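Long-range contact in laminin subunit ALPHA-1 (PDB 2JD4), which forms part of the basement-membrane protein laminin-111, with LG4-5 domains that are thought to anchor it to the cell surface: residues Asp254-Leu258 with Ala270-Pro274. The protein carries 4 engineered substitutions. Residues are numbered along the deposited sequence; the frame is centred on the assembly and turned at random.
Sequences DGKVL and ATYQP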
ATOM      1  N   ASP A 254      25.929  -5.853  -6.809  1.00 29.12           N
ATOM      2  CA  ASP A 254      26.612  -5.876  -8.098  1.00 30.97           C
ATOM      3  C   ASP A 254      25.849  -6.624  -9.186  1.00 30.34           C
ATOM      4  O   ASP A 254      26.437  -7.385  -9.959  1.00 31.00           O
ATOM      5  CB  ASP A 254      28.010  -6.479  -7.943  1.00 36.91           C
ATOM      6  CG  ASP A 254      28.888  -5.675  -7.006  1.00 43.74           C
ATOM      7  OD1 ASP A 254      28.967  -4.438  -7.178  1.00 46.82           O
ATOM      8  OD2 ASP A 254      29.502  -6.278  -6.100  1.00 49.52           O
ATOM      9  N   GLY A 255      24.539  -6.407  -9.246  1.00 26.69           N
ATOM     10  CA  GLY A 255      23.732  -7.055 -10.263  1.00 26.91           C
ATOM     11  C   GLY A 255      23.279  -8.472  -9.971  1.00 27.27           C
ATOM     12  O   GLY A 255      22.549  -9.062 -10.765  1.00 30.89           O
ATOM     13  N   LYS A 256      23.703  -9.032  -8.843  1.00 25.54           N
ATOM     14  CA  LYS A 256      23.303 -10.390  -8.480  1.00 27.81           C
ATOM     15  C   LYS A 256      22.384 -10.386  -7.264  1.00 27.17           C
ATOM     16  O   LYS A 256      22.433  -9.472  -6.445  1.00 27.79           O
ATOM     17  CB  LYS A 256      24.540 -11.240  -8.172  1.00 32.47           C
ATOM     18  CG  LYS A 256      25.399 -11.544  -9.389  1.00 38.05           C
ATOM     19  CD  LYS A 256      26.880 -11.423  -9.073  1.00 43.62           C
ATOM     20  CE  LYS A 256      27.292 -12.320  -7.921  1.00 44.90           C
ATOM     21  NZ  LYS A 256      28.751 -12.192  -7.644  1.00 52.62           N
ATOM     22  N   VAL A 257      21.549 -11.413  -7.151  1.00 25.15           N
ATOM     23  CA  VAL A 257      20.645 -11.531  -6.018  1.00 27.15           C
ATOM     24  C   VAL A 257      21.196 -12.591  -5.066  1.00 28.46           C
ATOM     25  O   VAL A 257      21.536 -13.702  -5.489  1.00 27.94           O
ATOM     26  CB  VAL A 257      19.224 -11.930  -6.471  1.00 25.39           C
ATOM     27  CG1 VAL A 257      18.321 -12.125  -5.261  1.00 24.87           C
ATOM     28  CG2 VAL A 257      18.648 -10.849  -7.375  1.00 24.96           C
ATOM     29  N   LEU A 258      21.293 -12.233  -3.786  1.00 26.67           N
ATOM     30  CA  LEU A 258      21.803 -13.137  -2.763  1.00 25.76           C
ATOM     31  C   LEU A 258      20.753 -13.397  -1.688  1.00 26.17           C
ATOM     32  O   LEU A 258      20.065 -12.475  -1.234  1.00 23.01           O
ATOM     33  CB  LEU A 258      23.048 -12.546  -2.101  1.00 27.38           C
ATOM     34  CG  LEU A 258      24.157 -12.017  -3.010  1.00 31.65           C
ATOM     35  CD1 LEU A 258      25.304 -11.479  -2.158  1.00 29.73           C
ATOM     36  CD2 LEU A 258      24.644 -13.127  -3.932  1.00 31.65           C
ATOM     37  N   ALA A 270      22.735 -18.642  -1.205  1.00 33.33           N
ATOM     38  CA  ALA A 270      22.312 -19.034  -2.548  1.00 32.43           C
ATOM     39  C   ALA A 270      22.496 -17.785  -3.412  1.00 32.90           C
ATOM     40  O   ALA A 270      21.933 -16.731  -3.111  1.00 34.47           O
ATOM     41  CB  ALA A 270      20.855 -19.459  -2.542  1.00 34.73           C
ATOM     42  N   THR A 271      23.268 -17.901  -4.486  1.00 31.45           N
ATOM     43  CA  THR A 271      23.548 -16.759  -5.351  1.00 33.20           C
ATOM     44  C   THR A 271      23.037 -16.897  -6.785  1.00 35.33           C
ATOM     45  O   THR A 271      23.298 -17.900  -7.453  1.00 32.26           O
ATOM     46  CB  THR A 271      25.071 -16.491  -5.401  1.00 34.30           C
ATOM     47  OG1 THR A 271      25.540 -16.149  -4.092  1.00 36.88           O
ATOM     48  CG2 THR A 271      25.394 -15.367  -6.360  1.00 30.81           C
ATOM     49  N   TYR A 272      22.315 -15.879  -7.252  1.00 35.38           N
ATOM     50  CA  TYR A 272      21.783 -15.865  -8.615  1.00 36.88           C
ATOM     51  C   TYR A 272      22.459 -14.788  -9.457  1.00 38.34           C
ATOM     52  O   TYR A 272      22.334 -13.597  -9.171  1.00 34.10           O
ATOM     53  CB  TYR A 272      20.274 -15.602  -8.625  1.00 38.38           C
ATOM     54  CG  TYR A 272      19.727 -15.384 -10.025  1.00 40.39           C
ATOM     55  CD1 TYR A 272      19.709 -16.424 -10.956  1.00 41.76           C
ATOM     56  CD2 TYR A 272      19.275 -14.128 -10.433  1.00 41.96           C
ATOM     57  CE1 TYR A 272      19.259 -16.221 -12.261  1.00 43.32           C
ATOM     58  CE2 TYR A 272      18.821 -13.913 -11.738  1.00 42.04           C
ATOM     59  CZ  TYR A 272      18.816 -14.965 -12.645  1.00 44.59           C
ATOM     60  OH  TYR A 272      18.368 -14.764 -13.931  1.00 43.05           O
ATOM     61  N   GLN A 273      23.172 -15.205 -10.498  1.00 40.43           N
ATOM     62  CA  GLN A 273      23.836 -14.252 -11.377  1.00 44.39           C
ATOM     63  C   GLN A 273      23.304 -14.391 -12.797  1.00 45.71           C
ATOM     64  O   GLN A 273      23.419 -15.450 -13.411  1.00 45.78           O
ATOM     65  CB  GLN A 273      25.349 -14.469 -11.371  1.00 49.37           C
ATOM     66  CG  GLN A 273      26.095 -13.547 -12.322  1.00 54.15           C
ATOM     67  CD  GLN A 273      27.581 -13.510 -12.052  1.00 57.76           C
ATOM     68  OE1 GLN A 273      28.252 -14.542 -12.064  1.00 59.76           O
ATOM     69  NE2 GLN A 273      28.107 -12.316 -11.805  1.00 60.55           N
ATOM     70  N   PRO A 274      22.706 -13.318 -13.335  1.00 46.88           N
ATOM     71  CA  PRO A 274      22.152 -13.321 -14.694  1.00 47.71           C
ATOM     72  C   PRO A 274      23.236 -13.284 -15.774  1.00 48.60           C
ATOM     73  O   PRO A 274      24.375 -12.901 -15.505  1.00 46.59           O
ATOM     74  CB  PRO A 274      21.280 -12.071 -14.705  1.00 47.14           C
ATOM     75  CG  PRO A 274      22.057 -11.132 -13.829  1.00 48.65           C
ATOM     76  CD  PRO A 274      22.454 -12.026 -12.669  1.00 46.38           C
TER
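Y272, whose CB packs 4.4 Å from V257 CB, has P274, two residues on, over one face of its ring, with P274 N 4.2 Å above the plane and displaced toward the rim. With CG anti to the backbone N (chi1 172°), the ring is carried beside its own carbonyl carbon, toward P274. The side chain also reaches L299 and V301 of strand 296-301; V257, on the same face as Y272, touches L299 too. The Q273 amide meets an aliphatic chain: K256 CD sits above its plane, 3.1 Å from Q273 NE2. K256 bends at chi2 and chi3, crossing Q273 at a slant and bringing CE to 3.9 Å from T271 CG2. With an alanine at K256 the aliphatic chain over Q273 is lost, and the amide is likely to turn more freely. On the T271 side, L258 runs alongside T271, its CD2 against both branches, 3.2 Å from T271 OG1 and tight at 3.4 Å from T271 CG2. V257 and Y272 form an antiparallel hydrogen-bonded pair: Y272 N gives V257 O a nearly straight bond (2.9 Å, 172°), and V257 N returns one to Y272 O, in the carbonyl plane. D254 and G255 have the backbone angles of a type I' turn, and G255 O rests against P274 CD. The pairing is the open end of the beta hairpin 256-262/267-272 in LG5, a concanavalin-like beta sandwich.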